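Local coordinates for protein ceramide very long chain fatty acid hydroxylase SCS7 (PDB 4ZR1) that hydroxylates the very long chain fatty acid of ceramides, probably at C-2, in the sphingolipid metabolism of yeast, at residues 100-111 and 184-195. Sequence-based numbering, arbitrary orientation.
Sequences TKTAWWVVPVAW and KYRLVMPPTLFV. With BOG (octyl beta-D-glucopyranoside), chain E; BOG (octyl beta-D-glucopyranoside), chain J; BOG (octyl beta-D-glucopyranoside), chain I.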
# COMPACT_ATOMS: atom_id res chain seq x y z
N THR A 100 -6.65 -13.22 -4.41
CA THR A 100 -6.15 -11.90 -4.77
C THR A 100 -7.17 -10.84 -4.41
O THR A 100 -6.96 -9.67 -4.68
CB THR A 100 -5.81 -11.81 -6.29
OG1 THR A 100 -7.01 -11.72 -7.07
CG2 THR A 100 -4.99 -13.04 -6.75
N LYS A 101 -8.28 -11.27 -3.82
CA LYS A 101 -9.36 -10.34 -3.50
C LYS A 101 -9.62 -10.32 -2.00
O LYS A 101 -9.98 -11.34 -1.42
CB LYS A 101 -10.64 -10.72 -4.25
CG LYS A 101 -10.60 -10.48 -5.75
CD LYS A 101 -12.01 -10.55 -6.31
CE LYS A 101 -12.06 -10.26 -7.79
NZ LYS A 101 -11.40 -11.33 -8.58
N THR A 102 -9.40 -9.18 -1.36
CA THR A 102 -9.57 -9.11 0.08
C THR A 102 -10.32 -7.83 0.44
O THR A 102 -9.87 -6.73 0.13
CB THR A 102 -8.23 -9.13 0.83
OG1 THR A 102 -7.58 -7.87 0.65
CG2 THR A 102 -7.31 -10.23 0.28
N ALA A 103 -11.47 -8.00 1.07
CA ALA A 103 -12.31 -6.87 1.44
C ALA A 103 -11.75 -6.17 2.67
O ALA A 103 -11.00 -6.76 3.43
CB ALA A 103 -13.72 -7.34 1.70
N TRP A 104 -12.12 -4.90 2.83
CA TRP A 104 -11.69 -4.08 3.97
C TRP A 104 -11.91 -4.77 5.32
O TRP A 104 -11.05 -4.71 6.19
CB TRP A 104 -12.43 -2.74 3.96
CG TRP A 104 -13.91 -2.86 4.10
CD1 TRP A 104 -14.82 -3.02 3.09
CD2 TRP A 104 -14.68 -2.81 5.31
NE1 TRP A 104 -16.09 -3.08 3.59
CE2 TRP A 104 -16.04 -2.96 4.96
CE3 TRP A 104 -14.35 -2.66 6.66
CZ2 TRP A 104 -17.07 -2.95 5.90
CZ3 TRP A 104 -15.37 -2.66 7.61
CH2 TRP A 104 -16.71 -2.81 7.22
N TRP A 105 -13.05 -5.43 5.48
CA TRP A 105 -13.41 -6.03 6.77
C TRP A 105 -12.58 -7.27 7.12
O TRP A 105 -12.68 -7.78 8.23
CB TRP A 105 -14.91 -6.39 6.80
CG TRP A 105 -15.38 -7.24 5.64
CD1 TRP A 105 -15.98 -6.80 4.51
CD2 TRP A 105 -15.28 -8.67 5.52
NE1 TRP A 105 -16.26 -7.85 3.68
CE2 TRP A 105 -15.84 -9.01 4.27
CE3 TRP A 105 -14.76 -9.68 6.33
CZ2 TRP A 105 -15.92 -10.33 3.82
CZ3 TRP A 105 -14.83 -11.00 5.88
CH2 TRP A 105 -15.40 -11.31 4.64
N VAL A 106 -11.77 -7.74 6.18
CA VAL A 106 -11.01 -8.96 6.42
C VAL A 106 -9.91 -8.73 7.47
O VAL A 106 -9.65 -9.60 8.32
CB VAL A 106 -10.39 -9.48 5.11
CG1 VAL A 106 -9.47 -10.68 5.36
CG2 VAL A 106 -11.49 -9.86 4.16
N VAL A 107 -9.27 -7.57 7.41
CA VAL A 107 -8.18 -7.26 8.32
C VAL A 107 -8.63 -7.19 9.79
O VAL A 107 -8.04 -7.85 10.65
CB VAL A 107 -7.48 -5.95 7.93
CG1 VAL A 107 -6.32 -5.69 8.87
CG2 VAL A 107 -7.02 -6.00 6.47
N PRO A 108 -9.68 -6.40 10.10
CA PRO A 108 -10.12 -6.42 11.50
C PRO A 108 -10.56 -7.80 12.00
O PRO A 108 -10.15 -8.17 13.11
CB PRO A 108 -11.30 -5.45 11.52
CG PRO A 108 -11.14 -4.60 10.31
CD PRO A 108 -10.49 -5.46 9.29
N VAL A 109 -11.36 -8.55 11.24
CA VAL A 109 -11.86 -9.84 11.72
C VAL A 109 -10.74 -10.86 11.85
O VAL A 109 -10.82 -11.76 12.68
CB VAL A 109 -12.99 -10.46 10.82
CG1 VAL A 109 -14.09 -9.44 10.56
CG2 VAL A 109 -12.44 -10.98 9.52
N ALA A 110 -9.69 -10.74 11.05
CA ALA A 110 -8.60 -11.70 11.14
C ALA A 110 -7.68 -11.38 12.31
O ALA A 110 -7.23 -12.29 13.01
CB ALA A 110 -7.81 -11.75 9.84
N TRP A 111 -7.40 -10.10 12.55
CA TRP A 111 -6.27 -9.76 13.41
C TRP A 111 -6.60 -9.17 14.78
O TRP A 111 -5.83 -9.33 15.72
CB TRP A 111 -5.34 -8.82 12.66
CG TRP A 111 -4.81 -9.48 11.41
CD1 TRP A 111 -4.92 -9.02 10.13
CD2 TRP A 111 -4.12 -10.74 11.32
NE1 TRP A 111 -4.33 -9.90 9.25
CE2 TRP A 111 -3.83 -10.96 9.96
CE3 TRP A 111 -3.71 -11.69 12.26
CZ2 TRP A 111 -3.16 -12.09 9.51
CZ3 TRP A 111 -3.04 -12.81 11.82
CH2 TRP A 111 -2.77 -13.00 10.45
N LYS A 184 -11.34 -1.90 -4.92
CA LYS A 184 -11.68 -2.05 -3.51
C LYS A 184 -11.26 -3.41 -2.92
O LYS A 184 -11.25 -3.58 -1.70
CB LYS A 184 -13.18 -1.82 -3.30
CG LYS A 184 -14.09 -2.82 -4.01
CD LYS A 184 -15.56 -2.44 -3.85
CE LYS A 184 -16.47 -3.39 -4.63
NZ LYS A 184 -17.92 -3.04 -4.52
N TYR A 185 -10.88 -4.36 -3.75
CA TYR A 185 -10.45 -5.65 -3.21
C TYR A 185 -8.95 -5.88 -3.34
O TYR A 185 -8.48 -6.96 -3.01
CB TYR A 185 -11.20 -6.79 -3.88
CG TYR A 185 -12.67 -6.83 -3.55
CD1 TYR A 185 -13.13 -7.40 -2.37
CD2 TYR A 185 -13.61 -6.31 -4.43
CE1 TYR A 185 -14.48 -7.44 -2.08
CE2 TYR A 185 -14.95 -6.35 -4.14
CZ TYR A 185 -15.38 -6.92 -2.97
OH TYR A 185 -16.74 -6.94 -2.71
N ARG A 186 -8.20 -4.88 -3.78
CA ARG A 186 -6.75 -5.00 -3.86
C ARG A 186 -6.06 -3.85 -3.15
O ARG A 186 -5.02 -3.37 -3.61
CB ARG A 186 -6.29 -5.05 -5.32
CG ARG A 186 -6.23 -6.45 -5.91
CD ARG A 186 -7.62 -6.99 -6.15
NE ARG A 186 -7.55 -8.28 -6.84
CZ ARG A 186 -7.67 -8.43 -8.16
NH1 ARG A 186 -7.89 -7.38 -8.95
NH2 ARG A 186 -7.58 -9.64 -8.68
N LEU A 187 -6.63 -3.41 -2.04
CA LEU A 187 -6.04 -2.33 -1.27
C LEU A 187 -5.43 -2.89 0.01
O LEU A 187 -4.21 -2.82 0.20
CB LEU A 187 -7.09 -1.25 -0.97
CG LEU A 187 -6.64 0.08 -0.35
CD1 LEU A 187 -7.66 1.18 -0.60
CD2 LEU A 187 -6.42 -0.09 1.14
N VAL A 188 -6.25 -3.44 0.89
CA VAL A 188 -5.70 -3.96 2.13
C VAL A 188 -4.90 -5.21 1.85
O VAL A 188 -5.00 -5.80 0.78
CB VAL A 188 -6.77 -4.26 3.18
CG1 VAL A 188 -7.69 -3.03 3.38
CG2 VAL A 188 -7.56 -5.49 2.81
N MET A 189 -4.08 -5.59 2.82
CA MET A 189 -3.16 -6.69 2.64
C MET A 189 -3.88 -8.00 2.84
O MET A 189 -4.65 -8.15 3.78
CB MET A 189 -2.00 -6.60 3.62
CG MET A 189 -1.26 -5.28 3.58
SD MET A 189 0.17 -5.37 4.66
CE MET A 189 0.73 -7.00 4.24
N PRO A 190 -3.65 -8.95 1.94
CA PRO A 190 -4.19 -10.29 2.17
C PRO A 190 -3.45 -10.95 3.32
O PRO A 190 -2.24 -10.77 3.42
CB PRO A 190 -3.92 -11.00 0.84
CG PRO A 190 -2.84 -10.25 0.22
CD PRO A 190 -3.02 -8.82 0.62
N PRO A 191 -4.17 -11.67 4.20
CA PRO A 191 -3.51 -12.23 5.39
C PRO A 191 -2.35 -13.15 5.00
O PRO A 191 -1.33 -13.19 5.69
CB PRO A 191 -4.63 -12.99 6.11
CG PRO A 191 -5.88 -12.28 5.69
CD PRO A 191 -5.64 -11.80 4.28
N THR A 192 -2.50 -13.86 3.89
CA THR A 192 -1.43 -14.70 3.37
C THR A 192 -0.13 -13.91 3.22
O THR A 192 0.92 -14.36 3.67
CB THR A 192 -1.82 -15.32 2.01
OG1 THR A 192 -2.99 -16.14 2.18
CG2 THR A 192 -0.70 -16.18 1.49
N LEU A 193 -0.20 -12.73 2.61
CA LEU A 193 1.01 -11.92 2.51
C LEU A 193 1.39 -11.29 3.85
O LEU A 193 2.57 -11.17 4.16
CB LEU A 193 0.89 -10.82 1.46
CG LEU A 193 0.80 -11.20 -0.01
CD1 LEU A 193 0.85 -9.95 -0.88
CD2 LEU A 193 1.88 -12.20 -0.42
N PHE A 194 0.39 -10.87 4.63
CA PHE A 194 0.70 -10.20 5.89
C PHE A 194 1.51 -11.10 6.82
O PHE A 194 2.46 -10.66 7.46
CB PHE A 194 -0.57 -9.72 6.59
CG PHE A 194 -0.29 -9.14 7.95
CD1 PHE A 194 0.25 -7.87 8.07
CD2 PHE A 194 -0.51 -9.89 9.10
CE1 PHE A 194 0.56 -7.35 9.31
CE2 PHE A 194 -0.21 -9.36 10.35
CZ PHE A 194 0.33 -8.09 10.46
N VAL A 195 1.14 -12.38 6.87
CA VAL A 195 1.81 -13.36 7.71
C VAL A 195 3.31 -13.50 7.38
O VAL A 195 4.15 -13.56 8.27
CB VAL A 195 1.12 -14.73 7.58
CG1 VAL A 195 1.93 -15.82 8.25
CG2 VAL A 195 -0.30 -14.65 8.15
C1 BOG E . -1.49 -6.08 -2.10
O1 BOG E . -2.39 -7.05 -2.59
C2 BOG E . -2.17 -4.73 -2.13
O2 BOG E . -2.34 -4.38 -3.49
C3 BOG E . -1.28 -3.68 -1.51
O3 BOG E . -1.94 -2.46 -1.32
C4 BOG E . -0.70 -4.15 -0.21
O4 BOG E . 0.29 -3.22 0.17
C5 BOG E . -0.07 -5.50 -0.40
O5 BOG E . -1.08 -6.41 -0.79
C6 BOG E . 0.58 -5.89 0.92
O6 BOG E . 0.63 -7.28 1.12
C1' BOG E . -1.84 -7.95 -3.53
C2' BOG E . -2.89 -8.94 -4.02
C3' BOG E . -2.18 -10.20 -4.47
C4' BOG E . -2.68 -11.42 -3.72
C5' BOG E . -1.55 -12.41 -3.49
C6' BOG E . -2.10 -13.77 -3.15
C7' BOG E . -0.98 -14.70 -2.75
C8' BOG E . -0.27 -15.19 -3.99
C1 BOG J . -20.81 -10.07 -0.43
O1 BOG J . -20.71 -10.48 0.91
C2 BOG J . -21.04 -8.58 -0.47
O2 BOG J . -22.18 -8.26 0.29
C3 BOG J . -21.24 -8.18 -1.91
O3 BOG J . -21.29 -6.77 -2.01
C4 BOG J . -20.07 -8.69 -2.73
O4 BOG J . -20.31 -8.46 -4.10
C5 BOG J . -19.87 -10.16 -2.48
O5 BOG J . -19.62 -10.36 -1.11
C6 BOG J . -18.71 -10.67 -3.30
O6 BOG J . -19.17 -11.03 -4.59
C1' BOG J . -19.42 -10.33 1.44
C2' BOG J . -19.40 -9.14 2.38
C3' BOG J . -20.06 -9.52 3.69
C4' BOG J . -19.08 -9.33 4.83
C5' BOG J . -19.07 -10.54 5.74
C6' BOG J . -18.60 -10.14 7.13
C7' BOG J . -18.21 -11.40 7.88
C8' BOG J . -17.45 -11.07 9.14
C1 BOG I . -20.26 -4.82 2.56
O1 BOG I . -20.75 -4.71 3.87
C2 BOG I . -21.46 -4.84 1.64
O2 BOG I . -22.22 -5.99 1.91
C3 BOG I . -21.03 -4.83 0.19
O3 BOG I . -22.17 -4.61 -0.61
C4 BOG I . -20.03 -3.73 -0.05
O4 BOG I . -19.49 -3.85 -1.35
C5 BOG I . -18.91 -3.81 0.97
O5 BOG I . -19.45 -3.69 2.27
C6 BOG I . -17.92 -2.70 0.72
O6 BOG I . -16.95 -3.10 -0.24
C1' BOG I . -20.07 -5.47 4.83
C2' BOG I . -20.72 -5.23 6.17
C3' BOG I . -19.65 -5.10 7.23
C4' BOG I . -19.33 -6.46 7.81
C5' BOG I . -19.04 -6.33 9.29
C6' BOG I . -17.65 -5.76 9.52
C7' BOG I . -17.06 -6.36 10.79
C8' BOG I . -15.75 -5.67 11.15
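F194 lies over one face of the W111 indole, F194 CD2 3.5 Å from W111 CZ2 with the ring planes inclined at 52°, A110 CB backs the opposite face, and V195 CG2 meets the edge. A103 CB and V106 CG2 lie over one face of the W105 ring and the octyl chain of a glucoside detergent over the other. The W111 cluster joins the N-terminal ends of transmembrane helices TM1 and TM3, whose short segments cross at -57°, in a membrane hydroxylase of the sterol desaturase family; F194 also touches a bound tridecane. P191 touches V106 CG1 with CG and W111 CZ2 with CB. Replacing W105 by an alanine would probably leave that alkyl chain without its flat partner and uncover A103 CB. Y185 turns its ring edge to the backbone of T102 and touches A103 CB with CE1 (3.9 Å). Ahead of the helices the two segments are tied by T102 N, which donates a hydrogen bond to Y185 O. CB of R186 points away from T100, and the bend at chi2 (72°) helps bring the guanidinium back to grip T100 side-on; E97 and D183 pair with the same guanidinium. Its NE reaches T100 O from above the carbonyl plane, while NH2 meets T100 OG1 at 2.7 Å, within the guanidinium plane.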